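Local structure of ethylbenzene dehydrogenase beta-subunit (2IVF) at residues N40-R45 with C214-E219; A167-E172 with I176-Q181; K197-N202 with S208-L213. The protein is the iron-sulfur subunit of a three-chain enzyme, a ferredoxin-like protein holding three [4Fe-4S] clusters and one [3Fe-4S] cluster through which electrons probably pass. All coordinates share one frame; numbering follows the deposited sequence.

Contact 1 of 3, residues N40-R45 with C214-E219; sequences NIWTKR and CYPRIE. With SF4 (iron/sulfur cluster), chain U.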
loop_
_atom_site.group_PDB
_atom_site.type_symbol
_atom_site.label_atom_id
_atom_site.label_comp_id
_atom_site.label_asym_id
_atom_site.label_seq_id
_atom_site.Cartn_x
_atom_site.Cartn_y
_atom_site.Cartn_z
ATOM N N ASN B 40 4.802 9.529 -12.398
ATOM C CA ASN B 40 5.564 8.630 -13.242
ATOM C C ASN B 40 5.458 8.916 -14.716
ATOM O O ASN B 40 6.177 8.306 -15.503
ATOM C CB ASN B 40 5.244 7.168 -12.882
ATOM C CG ASN B 40 5.954 6.756 -11.601
ATOM O OD1 ASN B 40 7.137 6.381 -11.641
ATOM N ND2 ASN B 40 5.287 6.935 -10.462
ATOM N N ILE B 41 4.598 9.856 -15.102
ATOM C CA ILE B 41 4.704 10.462 -16.425
ATOM C C ILE B 41 5.404 11.806 -16.389
ATOM O O ILE B 41 6.374 12.015 -17.135
ATOM C CB ILE B 41 3.339 10.651 -17.105
ATOM C CG1 ILE B 41 2.530 9.374 -17.033
ATOM C CG2 ILE B 41 3.545 11.143 -18.585
ATOM C CD1 ILE B 41 1.034 9.550 -17.318
ATOM N N TRP B 42 4.940 12.707 -15.523
ATOM C CA TRP B 42 5.287 14.113 -15.628
ATOM C C TRP B 42 6.326 14.652 -14.672
ATOM O O TRP B 42 6.950 15.677 -14.998
ATOM C CB TRP B 42 4.047 15.020 -15.520
ATOM C CG TRP B 42 2.920 14.563 -16.364
ATOM C CD1 TRP B 42 1.739 14.084 -15.914
ATOM C CD2 TRP B 42 2.869 14.472 -17.796
ATOM N NE1 TRP B 42 0.937 13.713 -16.968
ATOM C CE2 TRP B 42 1.601 13.955 -18.133
ATOM C CE3 TRP B 42 3.767 14.783 -18.830
ATOM C CZ2 TRP B 42 1.216 13.707 -19.450
ATOM C CZ3 TRP B 42 3.373 14.560 -20.140
ATOM C CH2 TRP B 42 2.116 14.031 -20.439
ATOM N N THR B 43 6.481 14.078 -13.489
ATOM C CA THR B 43 7.242 14.804 -12.471
ATOM C C THR B 43 8.344 13.988 -11.851
ATOM O O THR B 43 8.534 13.986 -10.644
ATOM C CB THR B 43 6.337 15.468 -11.367
ATOM O OG1 THR B 43 5.550 14.481 -10.691
ATOM C CG2 THR B 43 5.418 16.470 -11.999
ATOM N N LYS B 44 9.108 13.356 -12.713
ATOM C CA LYS B 44 10.379 12.765 -12.341
ATOM C C LYS B 44 11.587 13.463 -12.979
ATOM O O LYS B 44 12.712 13.009 -12.837
ATOM C CB LYS B 44 10.359 11.271 -12.674
ATOM C CG LYS B 44 9.556 10.517 -11.692
ATOM C CD LYS B 44 9.306 9.069 -12.092
ATOM C CE LYS B 44 10.532 8.240 -12.208
ATOM N NZ LYS B 44 10.130 6.855 -12.636
ATOM N N ARG B 45 11.340 14.552 -13.698
ATOM C CA ARG B 45 12.378 15.372 -14.291
ATOM C C ARG B 45 13.081 16.203 -13.221
ATOM O O ARG B 45 12.447 16.582 -12.240
ATOM C CB ARG B 45 11.734 16.326 -15.304
ATOM C CG ARG B 45 11.081 15.624 -16.472
ATOM C CD ARG B 45 10.364 16.588 -17.379
ATOM N NE ARG B 45 9.064 16.921 -16.840
ATOM C CZ ARG B 45 8.711 18.128 -16.408
ATOM N NH1 ARG B 45 9.550 19.157 -16.479
ATOM N NH2 ARG B 45 7.498 18.299 -15.923
ATOM N N CYS B 214 -2.931 16.380 -18.411
ATOM C CA CYS B 214 -2.437 15.354 -19.329
ATOM C C CYS B 214 -2.763 15.643 -20.787
ATOM O O CYS B 214 -3.171 14.743 -21.499
ATOM C CB CYS B 214 -3.061 14.024 -18.992
ATOM S SG CYS B 214 -2.420 13.271 -17.501
ATOM N N TYR B 215 -2.604 16.890 -21.243
ATOM C CA TYR B 215 -3.114 17.191 -22.552
ATOM C C TYR B 215 -2.540 16.313 -23.664
ATOM O O TYR B 215 -3.243 16.087 -24.647
ATOM C CB TYR B 215 -2.994 18.684 -22.922
ATOM C CG TYR B 215 -1.583 19.221 -23.061
ATOM C CD1 TYR B 215 -0.855 19.039 -24.240
ATOM C CD2 TYR B 215 -0.980 19.950 -22.040
ATOM C CE1 TYR B 215 0.431 19.539 -24.383
ATOM C CE2 TYR B 215 0.345 20.463 -22.176
ATOM C CZ TYR B 215 1.030 20.250 -23.355
ATOM O OH TYR B 215 2.318 20.735 -23.539
ATOM N N PRO B 216 -1.271 15.871 -23.556
ATOM C CA PRO B 216 -0.779 14.943 -24.590
ATOM C C PRO B 216 -1.655 13.668 -24.718
ATOM O O PRO B 216 -1.825 13.100 -25.803
ATOM C CB PRO B 216 0.607 14.580 -24.057
ATOM C CG PRO B 216 1.018 15.799 -23.324
ATOM C CD PRO B 216 -0.207 16.124 -22.564
ATOM N N ARG B 217 -2.214 13.248 -23.603
ATOM C CA ARG B 217 -3.077 12.055 -23.587
ATOM C C ARG B 217 -4.493 12.387 -24.037
ATOM O O ARG B 217 -5.043 11.727 -24.928
ATOM C CB ARG B 217 -3.160 11.478 -22.185
ATOM C CG ARG B 217 -1.904 10.766 -21.770
ATOM C CD ARG B 217 -1.901 10.485 -20.323
ATOM N NE ARG B 217 -2.995 9.587 -19.835
ATOM C CZ ARG B 217 -2.848 8.305 -19.460
ATOM N NH1 ARG B 217 -1.685 7.705 -19.499
ATOM N NH2 ARG B 217 -3.879 7.611 -19.000
ATOM N N ILE B 218 -5.055 13.450 -23.456
ATOM C CA ILE B 218 -6.416 13.814 -23.760
ATOM C C ILE B 218 -6.590 14.224 -25.246
ATOM O O ILE B 218 -7.606 13.948 -25.835
ATOM C CB ILE B 218 -7.013 14.813 -22.734
ATOM C CG1 ILE B 218 -6.583 16.188 -23.028
ATOM C CG2 ILE B 218 -6.840 14.365 -21.219
ATOM C CD1 ILE B 218 -7.563 16.827 -24.010
ATOM N N GLU B 219 -5.595 14.843 -25.863
ATOM C CA GLU B 219 -5.700 15.177 -27.284
ATOM C C GLU B 219 -5.697 13.955 -28.232
ATOM O O GLU B 219 -6.039 14.072 -29.414
ATOM C CB GLU B 219 -4.604 16.154 -27.663
ATOM C CG GLU B 219 -3.249 15.540 -27.706
ATOM C CD GLU B 219 -2.149 16.606 -27.862
ATOM O OE1 GLU B 219 -2.464 17.823 -27.833
ATOM O OE2 GLU B 219 -0.980 16.173 -27.996
HETATM FE FE1 SF4 U . -2.930 16.775 -14.003
HETATM FE FE2 SF4 U . -1.116 14.983 -13.371
HETATM FE FE3 SF4 U . -3.723 14.342 -13.229
HETATM FE FE4 SF4 U . -2.593 14.595 -15.659
HETATM S S1 SF4 U . -2.093 13.001 -14.086
HETATM S S2 SF4 U . -4.558 15.544 -15.008
HETATM S S3 SF4 U . -1.047 16.293 -15.268
HETATM S S4 SF4 U . -2.567 15.915 -11.934
#
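The indole of Trp42 meets Cys214 at its edge: SG lies near the ring plane, 4.5 Å from the centroid of the five-membered ring. Over one face of the same indole, CG2 of the preceding residue, Ile41, sits 3.3 Å above the plane and close to the centre. The ring of Trp53 also packs against it, the two planes about 20° apart. At the far corner of the six-membered ring, Pro216 approaches obliquely, with CG 3.6 Å from Trp42 CH2. The five-membered end turns toward the iron/sulfur cluster, Trp42 CD1 lying 3.6 Å from its sulfide S3. Trp42 NE1 donates a hydrogen bond to Cys214 SG across 3.4 Å, with 152° at the hydrogen. That sulfur is itself a cluster ligand, bound to iron FE4 at 2.3 Å. Cys214 is also the N-cap residue of helix 215-218, and its carbonyl oxygen receives the N-H groups of both Arg217 and Ile218. Ile41 CD1 also meets Arg217 NH1, the two side chains crossing at a slant; the salt-bridge partner of that nitrogen is Glu107 of the alpha-subunit. Because the indole N-H points at a metal-bound thiolate in a buried setting, it probably stabilises negative charge on the sulfur, which would favour the reduced cluster.

Contact 2 of 3, residues A167-E172 with I176-Q181; sequences AIYKRE and IVLVDQ. With SF4 (iron/sulfur cluster), chain S.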
loop_
_atom_site.group_PDB
_atom_site.type_symbol
_atom_site.label_atom_id
_atom_site.label_comp_id
_atom_site.label_asym_id
_atom_site.label_seq_id
_atom_site.Cartn_x
_atom_site.Cartn_y
_atom_site.Cartn_z
ATOM N N ALA B 167 2.707 34.512 -19.309
ATOM C CA ALA B 167 3.125 33.165 -19.654
ATOM C C ALA B 167 2.002 32.160 -19.425
ATOM O O ALA B 167 2.072 31.050 -19.934
ATOM C CB ALA B 167 4.352 32.730 -18.857
ATOM N N ILE B 168 0.998 32.507 -18.628
ATOM C CA ILE B 168 -0.069 31.553 -18.314
ATOM C C ILE B 168 -1.273 31.840 -19.197
ATOM O O ILE B 168 -1.695 32.997 -19.379
ATOM C CB ILE B 168 -0.484 31.620 -16.844
ATOM C CG1 ILE B 168 0.681 31.192 -15.963
ATOM C CG2 ILE B 168 -1.778 30.766 -16.550
ATOM C CD1 ILE B 168 0.405 31.251 -14.476
ATOM N N TYR B 169 -1.829 30.775 -19.760
ATOM C CA TYR B 169 -3.006 30.918 -20.584
ATOM C C TYR B 169 -3.983 29.792 -20.357
ATOM O O TYR B 169 -3.636 28.755 -19.783
ATOM C CB TYR B 169 -2.656 30.989 -22.066
ATOM C CG TYR B 169 -1.978 29.762 -22.604
ATOM C CD1 TYR B 169 -0.611 29.558 -22.406
ATOM C CD2 TYR B 169 -2.692 28.796 -23.317
ATOM C CE1 TYR B 169 0.019 28.453 -22.907
ATOM C CE2 TYR B 169 -2.060 27.686 -23.824
ATOM C CZ TYR B 169 -0.710 27.510 -23.620
ATOM O OH TYR B 169 -0.077 26.394 -24.124
ATOM N N LYS B 170 -5.220 30.035 -20.777
ATOM C CA LYS B 170 -6.288 29.057 -20.609
ATOM C C LYS B 170 -6.732 28.707 -22.007
ATOM O O LYS B 170 -7.138 29.591 -22.760
ATOM C CB LYS B 170 -7.452 29.664 -19.857
ATOM C CG LYS B 170 -8.539 28.664 -19.481
ATOM C CD LYS B 170 -9.560 29.322 -18.538
ATOM C CE LYS B 170 -10.786 28.392 -18.274
ATOM N NZ LYS B 170 -10.432 27.145 -17.531
ATOM N N ARG B 171 -6.618 27.441 -22.348
ATOM C CA ARG B 171 -7.009 26.963 -23.655
ATOM C C ARG B 171 -8.486 27.210 -23.864
ATOM O O ARG B 171 -9.301 26.900 -23.000
ATOM C CB ARG B 171 -6.698 25.503 -23.768
ATOM C CG ARG B 171 -5.247 25.186 -24.096
ATOM C CD ARG B 171 -5.178 23.910 -24.893
ATOM N NE ARG B 171 -5.785 24.105 -26.215
ATOM C CZ ARG B 171 -5.112 24.254 -27.351
ATOM N NH1 ARG B 171 -3.786 24.259 -27.367
ATOM N NH2 ARG B 171 -5.781 24.432 -28.492
ATOM N N GLU B 172 -8.840 27.822 -24.985
ATOM C CA GLU B 172 -10.247 28.067 -25.241
ATOM C C GLU B 172 -10.987 26.788 -25.654
ATOM O O GLU B 172 -12.193 26.714 -25.492
ATOM C CB GLU B 172 -10.451 29.166 -26.288
ATOM C CG GLU B 172 -9.936 30.561 -25.870
ATOM C CD GLU B 172 -10.756 31.203 -24.741
ATOM O OE1 GLU B 172 -11.425 32.242 -25.024
ATOM O OE2 GLU B 172 -10.738 30.670 -23.593
ATOM N N ILE B 176 -8.109 24.114 -20.365
ATOM C CA ILE B 176 -6.856 23.763 -19.694
ATOM C C ILE B 176 -5.985 24.993 -19.533
ATOM O O ILE B 176 -5.778 25.776 -20.511
ATOM C CB ILE B 176 -6.089 22.665 -20.459
ATOM C CG1 ILE B 176 -6.930 21.371 -20.502
ATOM C CG2 ILE B 176 -4.745 22.362 -19.777
ATOM C CD1 ILE B 176 -6.322 20.253 -21.418
ATOM N N VAL B 177 -5.534 25.190 -18.289
ATOM C CA VAL B 177 -4.698 26.327 -17.925
ATOM C C VAL B 177 -3.264 25.843 -17.948
ATOM O O VAL B 177 -2.935 24.807 -17.392
ATOM C CB VAL B 177 -5.076 26.889 -16.541
ATOM C CG1 VAL B 177 -4.094 28.034 -16.132
ATOM C CG2 VAL B 177 -6.518 27.355 -16.571
ATOM N N LEU B 178 -2.427 26.548 -18.676
ATOM C CA LEU B 178 -1.037 26.135 -18.848
ATOM C C LEU B 178 -0.054 27.280 -18.611
ATOM O O LEU B 178 -0.349 28.444 -18.882
ATOM C CB LEU B 178 -0.819 25.585 -20.287
ATOM C CG LEU B 178 -1.581 24.272 -20.612
ATOM C CD1 LEU B 178 -1.464 24.006 -22.098
ATOM C CD2 LEU B 178 -1.087 23.046 -19.817
ATOM N N VAL B 179 1.132 26.914 -18.148
ATOM C CA VAL B 179 2.288 27.825 -18.067
ATOM C C VAL B 179 3.189 27.554 -19.270
ATOM O O VAL B 179 3.774 26.476 -19.382
ATOM C CB VAL B 179 3.132 27.593 -16.779
ATOM C CG1 VAL B 179 4.380 28.540 -16.813
ATOM C CG2 VAL B 179 2.310 27.805 -15.512
ATOM N N ASP B 180 3.287 28.532 -20.159
ATOM C CA ASP B 180 4.164 28.465 -21.320
ATOM C C ASP B 180 5.624 28.446 -20.864
ATOM O O ASP B 180 6.160 29.462 -20.385
ATOM C CB ASP B 180 3.872 29.667 -22.209
ATOM C CG ASP B 180 4.808 29.795 -23.372
ATOM O OD1 ASP B 180 5.944 29.262 -23.327
ATOM O OD2 ASP B 180 4.398 30.477 -24.345
ATOM N N GLN B 181 6.245 27.269 -20.969
ATOM C CA GLN B 181 7.552 27.042 -20.391
ATOM C C GLN B 181 8.646 27.846 -21.072
ATOM O O GLN B 181 9.700 28.033 -20.495
ATOM C CB GLN B 181 7.887 25.556 -20.422
ATOM C CG GLN B 181 6.954 24.782 -19.547
ATOM C CD GLN B 181 7.054 25.231 -18.102
ATOM O OE1 GLN B 181 8.115 25.059 -17.478
ATOM N NE2 GLN B 181 5.964 25.814 -17.554
HETATM FE FE1 SF4 S . -4.552 27.622 -9.267
HETATM FE FE2 SF4 S . -4.523 28.627 -11.699
HETATM FE FE3 SF4 S . -6.869 27.682 -10.634
HETATM FE FE4 SF4 S . -4.896 25.906 -11.323
HETATM S S1 SF4 S . -6.085 27.290 -12.745
HETATM S S2 SF4 S . -6.098 25.965 -9.353
HETATM S S3 SF4 S . -3.038 27.128 -10.889
HETATM S S4 SF4 S . -5.679 29.522 -9.919
#
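Ile176 opens the returning arm of a beta hairpin, strands 168-170 and 177-179, within the cluster-binding ferredoxin-like region, and its carbonyl oxygen takes the N-H of Arg171 at 2.6 Å in an almost straight bond (174°). Val177 forms a non-hydrogen-bonded pair with Lys170, and its two methyls divide the work. CG1, held anti to the backbone N, reaches 3.6 Å to CG2 of Ile168, whereas CG2 packs on the aliphatic chain of Lys170 and comes within 3.9 Å of sulfide S1 of the iron/sulfur cluster of chain S. The ammonium of Lys170 lies beyond these methylenes and is bound by the carbonyl of Gly175, among others.

Leu178 faces Tyr169 as the hydrogen-bonded pair, with Leu178 N donating to Tyr169 O at 2.7 Å and Leu178 O accepting from Tyr169 N. On the same face of the hairpin, the Tyr169 ring swings across the neighbouring strand because CG stands between the backbone N and the carbonyl carbon (chi1 62°). Leu178 CB then makes a CH-pi contact over one ring face, 4.2 Å from the centroid, and CD1 reaches 3.4 Å to Tyr169 OH. That hydroxyl is hydrogen-bonded to Glu65 of the alpha-subunit, tying this face to the neighbouring chain.

Val179 returns to the face of Val177, its CG2 lying 3.8 Å from CG1 of Ile168; both residues also touch the Fe3-S4 cluster. At Asp180 the main chain gives its N-H to Ala167 O at 2.8 Å, while Asp180 CB rests at the edge of the Tyr169 ring, nearest CE1.

Contact 3 of 3, residues K197-N202 with S208-L213; sequences KAIYFN and SEKCIL. With SF4 (iron/sulfur cluster), chain U; SF4 (iron/sulfur cluster), chain S.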
loop_
_atom_site.group_PDB
_atom_site.type_symbol
_atom_site.label_atom_id
_atom_site.label_comp_id
_atom_site.label_asym_id
_atom_site.label_seq_id
_atom_site.Cartn_x
_atom_site.Cartn_y
_atom_site.Cartn_z
ATOM N N LYS B 197 -2.503 26.758 -4.331
ATOM C CA LYS B 197 -1.069 26.471 -4.480
ATOM C C LYS B 197 -0.819 25.291 -5.394
ATOM O O LYS B 197 -0.079 24.362 -5.047
ATOM C CB LYS B 197 -0.400 26.324 -3.107
ATOM C CG LYS B 197 -0.467 27.624 -2.284
ATOM C CD LYS B 197 0.389 28.720 -2.941
ATOM C CE LYS B 197 0.233 30.114 -2.360
ATOM N NZ LYS B 197 -1.073 30.790 -2.604
ATOM N N ALA B 198 -1.503 25.337 -6.544
ATOM C CA ALA B 198 -1.466 24.283 -7.563
ATOM C C ALA B 198 -0.474 24.618 -8.704
ATOM O O ALA B 198 -0.485 24.000 -9.769
ATOM C CB ALA B 198 -2.870 24.035 -8.111
ATOM N N ILE B 199 0.376 25.616 -8.499
ATOM C CA ILE B 199 1.495 25.875 -9.397
ATOM C C ILE B 199 2.738 25.792 -8.541
ATOM O O ILE B 199 2.734 26.266 -7.391
ATOM C CB ILE B 199 1.449 27.280 -10.045
ATOM C CG1 ILE B 199 0.132 27.555 -10.738
ATOM C CG2 ILE B 199 2.582 27.445 -11.043
ATOM C CD1 ILE B 199 0.165 28.812 -11.721
ATOM N N TYR B 200 3.800 25.213 -9.115
ATOM C CA TYR B 200 4.986 24.780 -8.399
ATOM C C TYR B 200 6.256 25.234 -9.119
ATOM O O TYR B 200 6.431 24.981 -10.300
ATOM C CB TYR B 200 5.040 23.243 -8.288
ATOM C CG TYR B 200 3.788 22.634 -7.725
ATOM C CD1 TYR B 200 3.654 22.445 -6.363
ATOM C CD2 TYR B 200 2.705 22.352 -8.544
ATOM C CE1 TYR B 200 2.449 21.951 -5.823
ATOM C CE2 TYR B 200 1.510 21.858 -8.019
ATOM C CZ TYR B 200 1.386 21.648 -6.673
ATOM O OH TYR B 200 0.210 21.152 -6.141
ATOM N N PHE B 201 7.158 25.851 -8.382
ATOM C CA PHE B 201 8.398 26.298 -8.949
ATOM C C PHE B 201 9.300 25.116 -9.242
ATOM O O PHE B 201 9.421 24.210 -8.426
ATOM C CB PHE B 201 9.109 27.238 -7.999
ATOM C CG PHE B 201 10.299 27.913 -8.591
ATOM C CD1 PHE B 201 10.213 28.597 -9.806
ATOM C CD2 PHE B 201 11.500 27.911 -7.918
ATOM C CE1 PHE B 201 11.310 29.214 -10.329
ATOM C CE2 PHE B 201 12.590 28.557 -8.419
ATOM C CZ PHE B 201 12.502 29.214 -9.638
ATOM N N ASN B 202 9.928 25.160 -10.413
ATOM C CA ASN B 202 10.977 24.205 -10.816
ATOM C C ASN B 202 12.294 24.984 -10.719
ATOM O O ASN B 202 12.583 25.851 -11.537
ATOM C CB ASN B 202 10.702 23.705 -12.225
ATOM C CG ASN B 202 11.755 22.769 -12.747
ATOM O OD1 ASN B 202 12.920 22.869 -12.389
ATOM N ND2 ASN B 202 11.345 21.838 -13.609
ATOM N N SER B 208 7.907 27.860 -13.435
ATOM C CA SER B 208 6.901 27.163 -12.683
ATOM C C SER B 208 6.110 26.210 -13.587
ATOM O O SER B 208 5.936 26.426 -14.790
ATOM C CB SER B 208 5.982 28.159 -11.977
ATOM O OG SER B 208 6.705 28.902 -10.992
ATOM N N GLU B 209 5.684 25.120 -12.968
ATOM C CA GLU B 209 4.965 24.087 -13.642
ATOM C C GLU B 209 3.721 23.725 -12.840
ATOM O O GLU B 209 3.580 24.081 -11.674
ATOM C CB GLU B 209 5.839 22.869 -13.779
ATOM C CG GLU B 209 7.084 23.105 -14.609
ATOM C CD GLU B 209 7.657 21.836 -15.130
ATOM O OE1 GLU B 209 6.952 21.115 -15.877
ATOM O OE2 GLU B 209 8.830 21.572 -14.839
ATOM N N LYS B 210 2.849 22.963 -13.481
ATOM C CA LYS B 210 1.573 22.635 -12.918
ATOM C C LYS B 210 0.931 21.501 -13.726
ATOM O O LYS B 210 1.351 21.160 -14.831
ATOM C CB LYS B 210 0.671 23.892 -13.005
ATOM C CG LYS B 210 0.288 24.285 -14.410
ATOM C CD LYS B 210 -0.639 25.470 -14.457
ATOM C CE LYS B 210 -2.039 25.200 -13.982
ATOM N NZ LYS B 210 -2.638 24.015 -14.666
ATOM N N CYS B 211 -0.155 20.988 -13.184
ATOM C CA CYS B 211 -0.982 20.042 -13.898
ATOM C C CYS B 211 -1.313 20.564 -15.274
ATOM O O CYS B 211 -1.770 21.687 -15.423
ATOM C CB CYS B 211 -2.232 19.773 -13.083
ATOM S SG CYS B 211 -3.552 18.888 -13.852
ATOM N N ILE B 212 -1.034 19.732 -16.271
ATOM C CA ILE B 212 -1.293 20.031 -17.685
ATOM C C ILE B 212 -2.576 19.339 -18.211
ATOM O O ILE B 212 -2.836 19.269 -19.409
ATOM C CB ILE B 212 -0.048 19.670 -18.529
ATOM C CG1 ILE B 212 0.273 18.163 -18.467
ATOM C CG2 ILE B 212 1.140 20.523 -18.022
ATOM C CD1 ILE B 212 1.264 17.682 -19.580
ATOM N N LEU B 213 -3.404 18.903 -17.277
ATOM C CA LEU B 213 -4.525 18.018 -17.537
ATOM C C LEU B 213 -4.151 16.925 -18.547
ATOM O O LEU B 213 -4.964 16.535 -19.372
ATOM C CB LEU B 213 -5.786 18.770 -17.957
ATOM C CG LEU B 213 -7.017 18.456 -17.098
ATOM C CD1 LEU B 213 -8.201 19.324 -17.531
ATOM C CD2 LEU B 213 -7.378 16.954 -17.103
HETATM FE FE1 SF4 U . -2.930 16.775 -14.003
HETATM FE FE2 SF4 U . -1.116 14.983 -13.371
HETATM FE FE3 SF4 U . -3.723 14.342 -13.229
HETATM FE FE4 SF4 U . -2.593 14.595 -15.659
HETATM S S1 SF4 U . -2.093 13.001 -14.086
HETATM S S2 SF4 U . -4.558 15.544 -15.008
HETATM S S3 SF4 U . -1.047 16.293 -15.268
HETATM S S4 SF4 U . -2.567 15.915 -11.934
HETATM FE FE1 SF4 S . -4.552 27.622 -9.267
HETATM FE FE2 SF4 S . -4.523 28.627 -11.699
HETATM FE FE3 SF4 S . -6.869 27.682 -10.634
HETATM FE FE4 SF4 S . -4.896 25.906 -11.323
HETATM S S1 SF4 S . -6.085 27.290 -12.745
HETATM S S2 SF4 S . -6.098 25.965 -9.353
HETATM S S3 SF4 S . -3.038 27.128 -10.889
HETATM S S4 SF4 S . -5.679 29.522 -9.919
HETATM O O HOH W 1 -1.125 21.603 -10.453
#
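A second beta hairpin, strands 199-202 and 207-210, runs into the Cys-X-X-Cys turn that supplies cysteine ligands to an iron/sulfur cluster. Tyr200 and Glu209 form its hydrogen-bonded pair, Tyr200 N donating to Glu209 O and Glu209 N to Tyr200 O. Asn202 ND2 gives a 2.8 Å bond to Glu209 OE2; amide and carboxylate lie side by side, nearly coplanar, and the oxygen is met almost end-on. The other carboxylate oxygen, OE1, is hydrogen-bonded to Tyr68 of the alpha-subunit and salt-bridged to Arg45.

On the opposite face of the hairpin, Ile199 CG2 packs 3.6 Å from Ser208 CB, while Ile199 CG1 presses to 3.2 Å from sulfide S3 of the cluster in chain S. Ser208 OG lies at the edge of the Phe201 ring, buried and without a hydrogen-bond partner in the model, although Ser208 touches the Fe3-S4 cluster. Lys210 bends at chi3, setting CE 3.8 Å from S3 of the chain S cluster, and again at chi4, which brings NZ into the carbonyl plane of Cys211, 2.6 Å from its O. Its positive charge would probably offset that cluster's negative charge. Cys211 SG binds iron FE1 of the cluster in chain U at 2.2 Å. A water bridges the two segments at the hairpin's open end, donating to Ala198 O at 2.6 Å and accepting from Cys211 N at 3.0 Å.

The three contacts illustrate how segments near and far in sequence are tied together around neighbouring clusters. Contacts 1 and 3, with centres about 12 Å apart, share the cluster of chain U, supplying Cys214 and Cys211 from one turn; contacts 2 and 3, with centres about 11 Å apart, both touch that of chain S. Lys210 NZ joins the two hairpins through a probable hydrogen bond of 2.9 Å to Val177 O, and Gln181 NE2 probably makes another to Ser208 O at 2.8 Å. Arg45 NH2 forms a 2.9 Å salt bridge with Glu209 OE1, linking contact 1 to contact 3. Contacts 1 and 2 meet through Tyr215 CE2, which packs 3.8 Å from Leu178 CD2.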